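PDB 5MY5: ABC transporter periplasmic substrate-binding protein from Desulfovibrio alaskensis, which binds tungstate with high selectivity in the periplasm, probably handing the oxyanion to an ABC transporter for uptake. Local coordinates for residues M30-S35 / G40-L45; I55-T60 / D243-W248; N247-P252 / K256-F261. The protein carries 2 engineered substitutions. All coordinates share one frame; numbering follows the deposited sequence.

Contact 1: residues M30-S35 / G40-L45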
loop_
_atom_site.group_PDB
_atom_site.type_symbol
_atom_site.label_atom_id
_atom_site.label_comp_id
_atom_site.label_asym_id
_atom_site.label_seq_id
_atom_site.Cartn_x
_atom_site.Cartn_y
_atom_site.Cartn_z
ATOM N N MET A 30 -13.700 11.528 4.670
ATOM C CA MET A 30 -13.057 10.247 4.304
ATOM C C MET A 30 -12.122 9.822 5.421
ATOM O O MET A 30 -11.462 10.606 5.983
ATOM C CB MET A 30 -12.258 10.396 3.027
ATOM C CG MET A 30 -11.258 9.304 2.724
ATOM S SD MET A 30 -10.296 9.580 1.205
ATOM C CE MET A 30 -11.540 9.298 0.035
ATOM N N ALA A 31 -12.075 8.513 5.600
ATOM C CA ALA A 31 -11.012 7.920 6.330
ATOM C C ALA A 31 -10.162 7.139 5.411
ATOM O O ALA A 31 -10.642 6.334 4.593
ATOM C CB ALA A 31 -11.552 6.999 7.406
ATOM N N THR A 32 -8.846 7.339 5.543
ATOM C CA THR A 32 -7.846 6.578 4.760
ATOM C C THR A 32 -6.609 6.251 5.604
ATOM O O THR A 32 -6.682 6.449 6.811
ATOM C CB THR A 32 -7.512 7.396 3.528
ATOM O OG1 THR A 32 -6.747 6.635 2.564
ATOM C CG2 THR A 32 -6.702 8.664 3.822
ATOM N N THR A 33 -5.579 5.737 4.987
ATOM C CA THR A 33 -4.441 5.241 5.756
ATOM C C THR A 33 -3.266 6.177 5.734
ATOM O O THR A 33 -3.106 6.957 4.796
ATOM C CB THR A 33 -3.999 3.893 5.267
ATOM O OG1 THR A 33 -3.394 3.951 3.957
ATOM C CG2 THR A 33 -5.220 2.941 5.175
ATOM N N THR A 34 -2.389 6.027 6.736
ATOM C CA THR A 34 -1.171 6.780 6.826
ATOM C C THR A 34 -0.315 6.589 5.593
ATOM O O THR A 34 0.142 7.523 5.006
ATOM C CB THR A 34 -0.441 6.283 8.078
ATOM O OG1 THR A 34 -1.306 6.454 9.202
ATOM C CG2 THR A 34 0.926 7.048 8.273
ATOM N N SER A 35 -0.203 5.369 5.092
ATOM C CA SER A 35 0.599 5.138 3.933
ATOM C C SER A 35 0.010 5.890 2.737
ATOM O O SER A 35 0.768 6.462 1.899
ATOM C CB SER A 35 0.797 3.650 3.554
ATOM O OG SER A 35 -0.418 3.008 3.377
ATOM N N GLY A 40 1.061 11.329 -1.087
ATOM C CA GLY A 40 0.611 12.631 -1.583
ATOM C C GLY A 40 -0.416 12.607 -2.703
ATOM O O GLY A 40 -0.806 13.681 -3.201
ATOM N N LEU A 41 -0.885 11.418 -3.098
ATOM C CA LEU A 41 -1.889 11.286 -4.166
ATOM C C LEU A 41 -3.129 12.157 -3.884
ATOM O O LEU A 41 -3.605 12.788 -4.830
ATOM C CB LEU A 41 -2.288 9.833 -4.362
ATOM C CG LEU A 41 -3.366 9.602 -5.455
ATOM C CD1 LEU A 41 -2.860 9.906 -6.808
ATOM C CD2 LEU A 41 -3.918 8.160 -5.355
ATOM N N LEU A 42 -3.669 12.116 -2.705
ATOM C CA LEU A 42 -4.900 12.850 -2.383
ATOM C C LEU A 42 -4.693 14.354 -2.426
ATOM O O LEU A 42 -5.599 15.085 -2.778
ATOM C CB LEU A 42 -5.458 12.459 -0.998
ATOM C CG LEU A 42 -6.020 11.019 -0.967
ATOM C CD1 LEU A 42 -6.371 10.662 0.449
ATOM C CD2 LEU A 42 -7.227 10.825 -1.897
ATOM N N ASP A 43 -3.469 14.824 -2.115
ATOM C CA ASP A 43 -3.186 16.265 -2.259
ATOM C C ASP A 43 -3.275 16.698 -3.696
ATOM O O ASP A 43 -3.587 17.874 -3.925
ATOM C CB ASP A 43 -1.801 16.590 -1.720
ATOM C CG ASP A 43 -1.681 16.325 -0.262
ATOM O OD1 ASP A 43 -2.503 16.770 0.513
ATOM O OD2 ASP A 43 -0.713 15.664 0.179
ATOM N N ASP A 44 -2.947 15.842 -4.635
ATOM C CA ASP A 44 -3.164 16.114 -6.063
ATOM C C ASP A 44 -4.575 15.949 -6.509
ATOM O O ASP A 44 -5.100 16.754 -7.292
ATOM C CB ASP A 44 -2.286 15.163 -6.900
ATOM C CG ASP A 44 -1.133 15.831 -7.542
ATOM O OD1 ASP A 44 -0.366 16.522 -6.810
ATOM O OD2 ASP A 44 -1.003 15.617 -8.770
ATOM N N LEU A 45 -5.245 14.866 -6.064
ATOM C CA LEU A 45 -6.585 14.539 -6.537
ATOM C C LEU A 45 -7.638 15.444 -5.968
ATOM O O LEU A 45 -8.635 15.751 -6.672
ATOM C CB LEU A 45 -6.939 13.063 -6.195
ATOM C CG LEU A 45 -6.180 12.044 -6.986
ATOM C CD1 LEU A 45 -6.680 10.647 -6.560
ATOM C CD2 LEU A 45 -6.252 12.176 -8.536
#
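In the first beta-alpha-beta crossover of this periplasmic binding protein, strand 27-33 and helix 41-53 pack through three buried side chains, Met30, Thr32 and Leu42. The crossover is right-handed in the usual sense of such parallel alpha/beta units, and it returns the chain to strand 56-62, the parallel neighbour of strand 27-33. The nearest alpha carbons, Thr32 CA and Leu42 CA, are 10.0 Å apart, so the gap between strand and helix is bridged by side chains. One methyl does the bridging: Leu42 CD1 lies 3.9 Å from Thr32 CG2 and 4.1 Å from Met30 SD, and it therefore covers two residues spaced two apart on the same face of the strand. Thr32 and Leu42 reach toward each other tip to tip, whereas the Met30 chain runs aslant to the leucine. Met30 is extended as far as its sulfur and then turns (chi3 -71°), which presents SD, rather than the terminal CE, to Leu42.

The threonine divides its two branches between different partners. With chi1 at -169°, OG1 stands opposite the backbone N and hydrogen-bonds to Leu80 O on strand 78-81, so its buried hydroxyl is satisfied while the methyl serves the apolar side. Trp59 and Leu80 also touch Leu42, and thus both strands that flank 27-33 contribute to its surroundings. At the start of the helix, Gly40 occupies the N-cap position with positive phi (79°), and within the opening turns Leu45 N bonds to Leu41 O at 2.9 Å.

Contact 2: residues I55-T60 / D243-W248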
loop_
_atom_site.group_PDB
_atom_site.type_symbol
_atom_site.label_atom_id
_atom_site.label_comp_id
_atom_site.label_asym_id
_atom_site.label_seq_id
_atom_site.Cartn_x
_atom_site.Cartn_y
_atom_site.Cartn_z
ATOM N N ILE A 55 -17.525 19.382 -4.744
ATOM C CA ILE A 55 -17.534 18.788 -3.420
ATOM C C ILE A 55 -16.152 18.928 -2.842
ATOM O O ILE A 55 -15.201 18.616 -3.498
ATOM C CB ILE A 55 -17.935 17.279 -3.494
ATOM C CG1 ILE A 55 -19.313 17.126 -4.094
ATOM C CG2 ILE A 55 -17.808 16.665 -2.073
ATOM C CD1 ILE A 55 -19.581 15.695 -4.508
ATOM N N GLU A 56 -16.032 19.440 -1.590
ATOM C CA GLU A 56 -14.788 19.494 -0.845
ATOM C C GLU A 56 -14.509 18.116 -0.155
ATOM O O GLU A 56 -15.410 17.593 0.493
ATOM C CB GLU A 56 -14.833 20.589 0.255
ATOM C CG GLU A 56 -13.515 20.680 1.051
ATOM C CD GLU A 56 -13.558 21.641 2.264
ATOM O OE1 GLU A 56 -14.604 22.218 2.548
ATOM O OE2 GLU A 56 -12.564 21.646 3.012
ATOM N N LEU A 57 -13.314 17.563 -0.377
ATOM C CA LEU A 57 -12.912 16.281 0.262
ATOM C C LEU A 57 -11.987 16.583 1.404
ATOM O O LEU A 57 -10.948 17.197 1.231
ATOM C CB LEU A 57 -12.181 15.382 -0.735
ATOM C CG LEU A 57 -11.650 14.049 -0.220
ATOM C CD1 LEU A 57 -12.766 13.067 0.135
ATOM C CD2 LEU A 57 -10.663 13.378 -1.202
ATOM N N ARG A 58 -12.344 16.074 2.588
ATOM C CA ARG A 58 -11.533 16.166 3.795
ATOM C C ARG A 58 -11.197 14.750 4.175
ATOM O O ARG A 58 -12.063 13.879 4.173
ATOM C CB ARG A 58 -12.214 16.910 4.910
ATOM C CG ARG A 58 -12.447 18.380 4.649
ATOM C CD ARG A 58 -13.173 19.005 5.828
ATOM N NE ARG A 58 -13.687 20.342 5.498
ATOM C CZ ARG A 58 -14.630 20.946 6.221
ATOM N NH1 ARG A 58 -15.161 20.377 7.310
ATOM N NH2 ARG A 58 -15.104 22.121 5.809
ATOM N N TRP A 59 -9.970 14.507 4.579
ATOM C CA TRP A 59 -9.627 13.150 4.947
ATOM C C TRP A 59 -8.823 13.121 6.234
ATOM O O TRP A 59 -8.144 14.050 6.524
ATOM C CB TRP A 59 -8.908 12.376 3.853
ATOM C CG TRP A 59 -7.593 12.860 3.414
ATOM C CD1 TRP A 59 -6.366 12.413 3.820
ATOM C CD2 TRP A 59 -7.364 13.888 2.465
ATOM N NE1 TRP A 59 -5.380 13.099 3.164
ATOM C CE2 TRP A 59 -5.960 14.021 2.330
ATOM C CE3 TRP A 59 -8.208 14.679 1.663
ATOM C CZ2 TRP A 59 -5.375 14.984 1.489
ATOM C CZ3 TRP A 59 -7.625 15.651 0.833
ATOM C CH2 TRP A 59 -6.219 15.763 0.724
ATOM N N THR A 60 -8.931 12.046 6.975
ATOM C CA THR A 60 -8.065 11.776 8.079
ATOM C C THR A 60 -7.374 10.474 7.781
ATOM O O THR A 60 -8.044 9.469 7.332
ATOM C CB THR A 60 -8.937 11.615 9.313
ATOM O OG1 THR A 60 -9.479 12.933 9.589
ATOM C CG2 THR A 60 -8.149 11.211 10.523
ATOM N N ASP A 243 -20.827 8.395 -3.234
ATOM C CA ASP A 243 -20.997 7.805 -4.548
ATOM C C ASP A 243 -20.406 8.704 -5.663
ATOM O O ASP A 243 -19.887 8.169 -6.590
ATOM C CB ASP A 243 -22.492 7.601 -4.905
ATOM C CG ASP A 243 -23.160 6.493 -4.124
ATOM O OD1 ASP A 243 -22.387 5.674 -3.531
ATOM O OD2 ASP A 243 -24.466 6.496 -4.081
ATOM N N LYS A 244 -20.498 10.034 -5.517
ATOM C CA LYS A 244 -19.912 10.947 -6.487
ATOM C C LYS A 244 -18.412 10.798 -6.551
ATOM O O LYS A 244 -17.800 10.849 -7.629
ATOM C CB LYS A 244 -20.349 12.356 -6.204
ATOM C CG LYS A 244 -19.927 13.416 -7.203
ATOM C CD LYS A 244 -20.604 13.327 -8.589
ATOM C CE LYS A 244 -22.151 13.348 -8.567
ATOM N NZ LYS A 244 -22.739 14.669 -8.068
ATOM N N PHE A 245 -17.765 10.613 -5.405
ATOM C CA PHE A 245 -16.327 10.414 -5.367
ATOM C C PHE A 245 -15.977 9.108 -6.087
ATOM O O PHE A 245 -14.960 9.074 -6.767
ATOM C CB PHE A 245 -15.769 10.426 -3.898
ATOM C CG PHE A 245 -14.318 10.229 -3.808
ATOM C CD1 PHE A 245 -13.448 11.258 -4.088
ATOM C CD2 PHE A 245 -13.812 9.023 -3.448
ATOM C CE1 PHE A 245 -12.072 11.068 -4.006
ATOM C CE2 PHE A 245 -12.429 8.870 -3.298
ATOM C CZ PHE A 245 -11.580 9.849 -3.590
ATOM N N VAL A 246 -16.706 8.020 -5.796
ATOM C CA VAL A 246 -16.413 6.717 -6.438
ATOM C C VAL A 246 -16.559 6.872 -7.913
ATOM O O VAL A 246 -15.715 6.391 -8.687
ATOM C CB VAL A 246 -17.310 5.606 -5.904
ATOM C CG1 VAL A 246 -17.127 4.275 -6.566
ATOM C CG2 VAL A 246 -17.086 5.391 -4.434
ATOM N N ASN A 247 -17.603 7.577 -8.301
ATOM C CA ASN A 247 -17.854 7.756 -9.745
ATOM C C ASN A 247 -16.710 8.501 -10.389
ATOM O O ASN A 247 -16.241 8.145 -11.443
ATOM C CB ASN A 247 -19.213 8.459 -9.935
ATOM C CG ASN A 247 -19.535 8.700 -11.372
ATOM O OD1 ASN A 247 -19.106 9.677 -11.940
ATOM N ND2 ASN A 247 -20.355 7.810 -11.938
ATOM N N TRP A 248 -16.289 9.630 -9.773
ATOM C CA TRP A 248 -15.195 10.361 -10.215
ATOM C C TRP A 248 -13.884 9.586 -10.311
ATOM O O TRP A 248 -13.179 9.634 -11.345
ATOM C CB TRP A 248 -15.046 11.622 -9.349
ATOM C CG TRP A 248 -13.952 12.553 -9.798
ATOM C CD1 TRP A 248 -14.042 13.464 -10.810
ATOM C CD2 TRP A 248 -12.656 12.701 -9.251
ATOM N NE1 TRP A 248 -12.873 14.117 -10.949
ATOM C CE2 TRP A 248 -11.997 13.696 -9.974
ATOM C CE3 TRP A 248 -11.953 12.071 -8.186
ATOM C CZ2 TRP A 248 -10.687 14.061 -9.712
ATOM C CZ3 TRP A 248 -10.706 12.451 -7.902
ATOM C CH2 TRP A 248 -10.048 13.446 -8.659
#
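The Phe245 ring, on helix 239-250, receives Leu57 CD2 obliquely at its CE1 atom, 3.9 Å away, while the ring of Phe49 meets it edge-to-face. This is helix-on-sheet packing in the alpha/beta fold of the binding protein: helix 239-250, from late in the sequence, covers the start of strand 56-62. Leu28 and Met30 of the adjoining strand 27-33 also touch Phe245. The Leu57 and Phe245 side chains cross at about a right angle, and each carries its CG opposite the backbone N, which brings Leu57 CD2 and the ring together.

A second flat group, the Arg58 guanidinium, turns away from the helix. Glu56 OE2 lies at its edge and in its plane, and the salt bridge from Arg58 NE is 3.0 Å long and nearly straight at 176°. The arginine nitrogen nevertheless stands well above the carboxylate plane of Glu56. This pair lies on the face of the strand turned from the helix, while Leu57, between them, points toward it.

Just ahead of the strand, Ile55 meets the aliphatic root of exposed Lys244, whose chain bends at every torsion from chi2 onward; Ile55 CD1 sits 3.5 Å from Lys244 CG and 3.8 Å from Lys244 CB.

Contact 3: residues N247-P252 / K256-F261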
loop_
_atom_site.group_PDB
_atom_site.type_symbol
_atom_site.label_atom_id
_atom_site.label_comp_id
_atom_site.label_asym_id
_atom_site.label_seq_id
_atom_site.Cartn_x
_atom_site.Cartn_y
_atom_site.Cartn_z
ATOM N N ASN A 247 -17.603 7.577 -8.301
ATOM C CA ASN A 247 -17.854 7.756 -9.745
ATOM C C ASN A 247 -16.710 8.501 -10.389
ATOM O O ASN A 247 -16.241 8.145 -11.443
ATOM C CB ASN A 247 -19.213 8.459 -9.935
ATOM C CG ASN A 247 -19.535 8.700 -11.372
ATOM O OD1 ASN A 247 -19.106 9.677 -11.940
ATOM N ND2 ASN A 247 -20.355 7.810 -11.938
ATOM N N TRP A 248 -16.289 9.630 -9.773
ATOM C CA TRP A 248 -15.195 10.361 -10.215
ATOM C C TRP A 248 -13.884 9.586 -10.311
ATOM O O TRP A 248 -13.179 9.634 -11.345
ATOM C CB TRP A 248 -15.046 11.622 -9.349
ATOM C CG TRP A 248 -13.952 12.553 -9.798
ATOM C CD1 TRP A 248 -14.042 13.464 -10.810
ATOM C CD2 TRP A 248 -12.656 12.701 -9.251
ATOM N NE1 TRP A 248 -12.873 14.117 -10.949
ATOM C CE2 TRP A 248 -11.997 13.696 -9.974
ATOM C CE3 TRP A 248 -11.953 12.071 -8.186
ATOM C CZ2 TRP A 248 -10.687 14.061 -9.712
ATOM C CZ3 TRP A 248 -10.706 12.451 -7.902
ATOM C CH2 TRP A 248 -10.048 13.446 -8.659
ATOM N N MET A 249 -13.574 8.772 -9.279
ATOM C CA MET A 249 -12.282 8.124 -9.254
ATOM C C MET A 249 -12.262 7.019 -10.300
ATOM O O MET A 249 -11.155 6.672 -10.770
ATOM C CB MET A 249 -12.054 7.373 -7.910
ATOM C CG MET A 249 -11.764 8.326 -6.800
ATOM S SD MET A 249 -10.076 9.017 -6.866
ATOM C CE MET A 249 -9.148 7.576 -6.199
ATOM N N ALA A 250 -13.422 6.403 -10.598
ATOM C CA ALA A 250 -13.475 5.254 -11.556
ATOM C C ALA A 250 -13.582 5.749 -13.028
ATOM O O ALA A 250 -13.521 4.933 -13.947
ATOM C CB ALA A 250 -14.666 4.365 -11.265
ATOM N N SER A 251 -13.736 7.038 -13.224
ATOM C CA SER A 251 -13.937 7.594 -14.592
ATOM C C SER A 251 -12.658 7.404 -15.352
ATOM O O SER A 251 -11.546 7.468 -14.794
ATOM C CB SER A 251 -14.279 9.096 -14.479
ATOM O OG SER A 251 -13.235 9.921 -14.080
ATOM N N PRO A 252 -12.750 7.177 -16.659
ATOM C CA PRO A 252 -11.496 7.143 -17.426
ATOM C C PRO A 252 -10.513 8.287 -17.224
ATOM O O PRO A 252 -9.288 8.084 -17.214
ATOM C CB PRO A 252 -12.019 7.154 -18.878
ATOM C CG PRO A 252 -13.336 6.450 -18.779
ATOM C CD PRO A 252 -13.942 6.836 -17.449
ATOM N N LYS A 256 -6.766 7.875 -15.653
ATOM C CA LYS A 256 -5.590 8.318 -16.344
ATOM C C LYS A 256 -4.770 9.207 -15.432
ATOM O O LYS A 256 -3.565 9.061 -15.382
ATOM C CB LYS A 256 -5.976 9.025 -17.685
ATOM C CG LYS A 256 -4.798 9.521 -18.488
ATOM C CD LYS A 256 -5.227 10.106 -19.832
ATOM C CE LYS A 256 -3.952 10.301 -20.660
ATOM N NZ LYS A 256 -4.089 11.291 -21.772
ATOM N N THR A 257 -5.381 10.134 -14.693
ATOM C CA THR A 257 -4.711 11.020 -13.771
ATOM C C THR A 257 -3.963 10.182 -12.689
ATOM O O THR A 257 -2.817 10.544 -12.276
ATOM C CB THR A 257 -5.652 12.004 -13.035
ATOM O OG1 THR A 257 -6.345 12.885 -14.000
ATOM C CG2 THR A 257 -4.934 12.886 -12.052
ATOM N N ILE A 258 -4.635 9.136 -12.183
ATOM C CA ILE A 258 -3.970 8.304 -11.150
ATOM C C ILE A 258 -2.752 7.618 -11.789
ATOM O O ILE A 258 -1.630 7.624 -11.187
ATOM C CB ILE A 258 -4.972 7.304 -10.646
ATOM C CG1 ILE A 258 -6.028 8.038 -9.785
ATOM C CG2 ILE A 258 -4.292 6.168 -9.842
ATOM C CD1 ILE A 258 -7.177 7.170 -9.434
ATOM N N GLY A 259 -2.895 7.084 -12.971
ATOM C CA GLY A 259 -1.789 6.392 -13.683
ATOM C C GLY A 259 -0.632 7.325 -14.027
ATOM O O GLY A 259 0.620 6.948 -13.977
ATOM N N ASP A 260 -0.967 8.578 -14.311
ATOM C CA ASP A 260 0.075 9.602 -14.529
ATOM C C ASP A 260 0.705 10.274 -13.315
ATOM O O ASP A 260 1.664 11.020 -13.449
ATOM C CB ASP A 260 -0.548 10.675 -15.431
ATOM C CG ASP A 260 -0.732 10.194 -16.852
ATOM O OD1 ASP A 260 -0.189 9.165 -17.206
ATOM O OD2 ASP A 260 -1.488 10.852 -17.592
ATOM N N PHE A 261 0.227 9.980 -12.095
ATOM C CA PHE A 261 0.780 10.549 -10.877
ATOM C C PHE A 261 2.196 10.061 -10.706
ATOM O O PHE A 261 2.497 8.907 -10.989
ATOM C CB PHE A 261 -0.065 10.120 -9.633
ATOM C CG PHE A 261 0.468 10.608 -8.327
ATOM C CD1 PHE A 261 0.307 11.918 -7.952
ATOM C CD2 PHE A 261 1.210 9.775 -7.484
ATOM C CE1 PHE A 261 0.791 12.406 -6.762
ATOM C CE2 PHE A 261 1.679 10.301 -6.297
ATOM C CZ PHE A 261 1.492 11.571 -5.944
#
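Trp248 O accepts two bonds from Ser251, one from its side chain and one from its backbone, where helix 239-250 gives way to helix 252-260. Ser251 OG donates at 2.8 Å, tilted 17° from the carbonyl plane, and Ser251 N adds a longer bond of 3.3 Å. Thr254 OG1 makes a further, weak bond to the same oxygen. Ser251 is also the N-cap of the second helix, its side chain capping a backbone N beyond it, so the two consecutive helices are joined through a serine that bonds back to Trp248 O near the end of the preceding helix.

The second helix starts on Pro252, whose O accepts the one hydrogen bond between the two segments, a bond internal to helix 252-260. Lys256 N donates to Pro252 O at 3.0 Å with an N-H...O angle of 156°, the i to i+4 pattern of an alpha-helix. Lys256 CB lies 3.5 Å from the same oxygen, while the rest of its chain, fully extended, leads away from the junction.

Inside the angle of the two helices the chemistry becomes apolar. Met249 and Ile258 cross at about a right angle and meet by their terminal methyls, Met249 CE to Ile258 CD1 at 3.8 Å. The CA-CB bond of Met249 does not point at the second helix, and bends at chi2 and chi3 bring CE to Ile258. The pair is buried between other elements: Met249 also touches Leu45 on helix 41-53 and Leu102 on strand 100-112, and Ile258 rests on Met103 of that strand and on Phe269 of strand 266-271.

Contacts 1 and 2 reach the same sheet on neighbouring strands, and backbone pairs Thr32 N with Thr60 O and Met30 N with Arg58 O, both 2.9 Å and probable hydrogen bonds, join them. Contact 1 is wholly buried and apolar across its interface; contact 2 is buried except at Lys244. Contact 3 is only partly buried, and there alone a backbone hydrogen bond spans the two segments, because Pro252 and Lys256 belong to the same helix, 252-260, one turn apart. Contacts 2 and 3 share Asn247 and Trp248 on helix 239-250. Leu45 ties contact 1 to both: its O lies 3.4 Å from Trp248 CH2, and its CD1 is 3.8 Å from Met249 SD.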